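Local structure of OXA-46 oxacillinase (Pseudomonas aeruginosa, 3IF6) at residues W219-I224 and F232-I237. The protein probably hydrolyses beta-lactam antibiotics to substituted beta-amino acids, as a serine class D beta-lactamase that confers antibiotic resistance. Sequence-based numbering, arbitrary orientation.
Sequences WWVGWI and FFALNI
Phe233 lies across the bare backbone of Gly222, its hydrogen-bonded partner in an antiparallel beta hairpin (strands 217-226 and 229-238) in the mixed sheet of this class D beta-lactamase. Phe233 has CG set between its backbone N and carbonyl carbon (chi1 66°), which swings the ring over the partner strand. From CB outward, CG sits 3.8 Å from Gly222 O; CD2 lies nearer the same oxygen, and CD1 approaches Trp220 O. Farther out, CE1 meets CE3 of the Trp220 indole at 3.5 Å, over one face of that indole, while CE2 reaches the backbone N of Trp223. At the far end CZ lies against Gly222 N and C, and Gly222 CA sits over the ring face in a CH-pi contact, 4.2 Å from the ring centroid. The Phe233 and Trp220 rings meet obliquely, their planes 46° apart, and Ile224 CD1 touches Phe233 CD2. Helix 248-259 packs on this side of the sheet through Trp220, Ile224 and Leu235.

Trp219, Val221, Trp223, Phe232, Ala234 and Asn236 occupy the other side, where helix 168-179 packs. Trp223 and Phe232 run side by side, CB of the former 3.6 Å from CD2 of the latter, and Tyr179 meets both rings edge-to-face. At the opposite end Asn236 CB rests over the six-membered ring of Trp219, whose NE1 hydrogen-bonds Ser69 O; this indole lies about 7 Å, side chain to side chain, from Ser72, the predicted acyl-ester serine. Paired backbone bonds join Trp220 to Leu235 and Gly222 to Phe233; the shortest runs from Phe233 N to Gly222 O, 2.9 Å.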
loop_
_atom_site.group_PDB
_atom_site.type_symbol
_atom_site.label_atom_id
_atom_site.label_comp_id
_atom_site.label_asym_id
_atom_site.label_seq_id
_atom_site.Cartn_x
_atom_site.Cartn_y
_atom_site.Cartn_z
ATOM N N TRP C 219 -11.550 -12.858 15.142
ATOM C CA TRP C 219 -10.370 -12.029 15.193
ATOM C C TRP C 219 -10.486 -10.723 14.389
ATOM O O TRP C 219 -11.243 -10.615 13.418
ATOM C CB TRP C 219 -9.215 -12.781 14.565
ATOM C CG TRP C 219 -8.740 -14.059 15.222
ATOM C CD1 TRP C 219 -9.049 -15.343 14.843
ATOM C CD2 TRP C 219 -7.789 -14.180 16.303
ATOM N NE1 TRP C 219 -8.368 -16.247 15.628
ATOM C CE2 TRP C 219 -7.601 -15.570 16.538
ATOM C CE3 TRP C 219 -7.103 -13.254 17.106
ATOM C CZ2 TRP C 219 -6.744 -16.056 17.540
ATOM C CZ3 TRP C 219 -6.245 -13.732 18.098
ATOM C CH2 TRP C 219 -6.073 -15.118 18.307
ATOM N N TRP C 220 -9.716 -9.728 14.825
ATOM C CA TRP C 220 -9.193 -8.683 13.929
ATOM C C TRP C 220 -7.738 -8.466 14.292
ATOM O O TRP C 220 -7.430 -8.035 15.402
ATOM C CB TRP C 220 -10.010 -7.373 13.974
ATOM C CG TRP C 220 -9.763 -6.490 12.740
ATOM C CD1 TRP C 220 -9.676 -6.902 11.437
ATOM C CD2 TRP C 220 -9.561 -5.070 12.721
ATOM N NE1 TRP C 220 -9.440 -5.830 10.606
ATOM C CE2 TRP C 220 -9.355 -4.694 11.365
ATOM C CE3 TRP C 220 -9.533 -4.074 13.717
ATOM C CZ2 TRP C 220 -9.138 -3.364 10.976
ATOM C CZ3 TRP C 220 -9.310 -2.747 13.331
ATOM C CH2 TRP C 220 -9.122 -2.407 11.960
ATOM N N VAL C 221 -6.849 -8.826 13.367
ATOM C CA VAL C 221 -5.413 -8.633 13.560
ATOM C C VAL C 221 -4.765 -7.766 12.453
ATOM O O VAL C 221 -5.332 -7.645 11.379
ATOM C CB VAL C 221 -4.669 -9.976 13.781
ATOM C CG1 VAL C 221 -5.442 -10.858 14.789
ATOM C CG2 VAL C 221 -4.385 -10.727 12.453
ATOM N N GLY C 222 -3.594 -7.171 12.752
ATOM C CA GLY C 222 -2.764 -6.379 11.803
ATOM C C GLY C 222 -2.016 -5.226 12.462
ATOM O O GLY C 222 -1.624 -5.318 13.631
ATOM N N TRP C 223 -1.859 -4.119 11.726
ATOM C CA TRP C 223 -1.195 -2.873 12.212
ATOM C C TRP C 223 -1.493 -1.615 11.390
ATOM O O TRP C 223 -1.772 -1.699 10.195
ATOM C CB TRP C 223 0.316 -3.072 12.274
ATOM C CG TRP C 223 1.059 -3.172 10.930
ATOM C CD1 TRP C 223 1.540 -2.132 10.189
ATOM C CD2 TRP C 223 1.475 -4.379 10.228
ATOM N NE1 TRP C 223 2.215 -2.594 9.076
ATOM C CE2 TRP C 223 2.184 -3.963 9.064
ATOM C CE3 TRP C 223 1.299 -5.760 10.458
ATOM C CZ2 TRP C 223 2.718 -4.879 8.131
ATOM C CZ3 TRP C 223 1.845 -6.674 9.531
ATOM C CH2 TRP C 223 2.554 -6.222 8.382
ATOM N N ILE C 224 -1.415 -0.456 12.057
ATOM C CA ILE C 224 -1.362 0.886 11.429
ATOM C C ILE C 224 0.071 1.451 11.412
ATOM O O ILE C 224 0.715 1.601 12.458
ATOM C CB ILE C 224 -2.270 1.928 12.118
ATOM C CG1 ILE C 224 -3.440 1.267 12.849
ATOM C CG2 ILE C 224 -2.797 2.934 11.086
ATOM C CD1 ILE C 224 -3.048 0.481 14.083
ATOM N N PHE C 232 0.960 -2.285 16.145
ATOM C CA PHE C 232 0.442 -3.646 15.996
ATOM C C PHE C 232 -0.759 -3.926 16.930
ATOM O O PHE C 232 -0.868 -3.331 17.980
ATOM C CB PHE C 232 1.543 -4.662 16.260
ATOM C CG PHE C 232 2.692 -4.575 15.312
ATOM C CD1 PHE C 232 3.853 -3.881 15.664
ATOM C CD2 PHE C 232 2.628 -5.174 14.056
ATOM C CE1 PHE C 232 4.947 -3.816 14.802
ATOM C CE2 PHE C 232 3.726 -5.089 13.189
ATOM C CZ PHE C 232 4.878 -4.404 13.572
ATOM N N PHE C 233 -1.669 -4.811 16.507
ATOM C CA PHE C 233 -2.888 -5.150 17.269
ATOM C C PHE C 233 -3.424 -6.551 16.943
ATOM O O PHE C 233 -3.177 -7.117 15.854
ATOM C CB PHE C 233 -4.006 -4.124 17.109
ATOM C CG PHE C 233 -4.567 -4.050 15.722
ATOM C CD1 PHE C 233 -5.633 -4.851 15.346
ATOM C CD2 PHE C 233 -4.031 -3.176 14.789
ATOM C CE1 PHE C 233 -6.147 -4.791 14.072
ATOM C CE2 PHE C 233 -4.544 -3.102 13.502
ATOM C CZ PHE C 233 -5.600 -3.898 13.141
ATOM N N ALA C 234 -4.124 -7.108 17.925
ATOM C CA ALA C 234 -4.637 -8.460 17.855
ATOM C C ALA C 234 -5.712 -8.557 18.918
ATOM O O ALA C 234 -5.447 -8.685 20.120
ATOM C CB ALA C 234 -3.514 -9.515 18.032
ATOM N N LEU C 235 -6.939 -8.405 18.449
ATOM C CA LEU C 235 -8.141 -8.586 19.242
ATOM C C LEU C 235 -8.797 -9.924 18.901
ATOM O O LEU C 235 -8.820 -10.346 17.735
ATOM C CB LEU C 235 -9.104 -7.463 18.935
ATOM C CG LEU C 235 -10.528 -7.522 19.450
ATOM C CD1 LEU C 235 -11.019 -6.142 19.803
ATOM C CD2 LEU C 235 -11.429 -8.217 18.412
ATOM N N ASN C 236 -9.308 -10.607 19.920
ATOM C CA ASN C 236 -10.305 -11.667 19.693
ATOM C C ASN C 236 -11.497 -11.517 20.608
ATOM O O ASN C 236 -11.420 -10.883 21.628
ATOM C CB ASN C 236 -9.709 -13.075 19.722
ATOM C CG ASN C 236 -9.141 -13.437 21.056
ATOM O OD1 ASN C 236 -7.982 -13.846 21.152
ATOM N ND2 ASN C 236 -9.935 -13.293 22.101
ATOM N N ILE C 237 -12.600 -12.123 20.221
ATOM C CA ILE C 237 -13.900 -11.830 20.795
ATOM C C ILE C 237 -14.794 -13.084 20.672
ATOM O O ILE C 237 -14.738 -13.790 19.665
ATOM C CB ILE C 237 -14.497 -10.570 20.096
ATOM C CG1 ILE C 237 -15.007 -9.578 21.118
ATOM C CG2 ILE C 237 -15.504 -10.897 18.965
ATOM C CD1 ILE C 237 -13.893 -8.883 21.793
#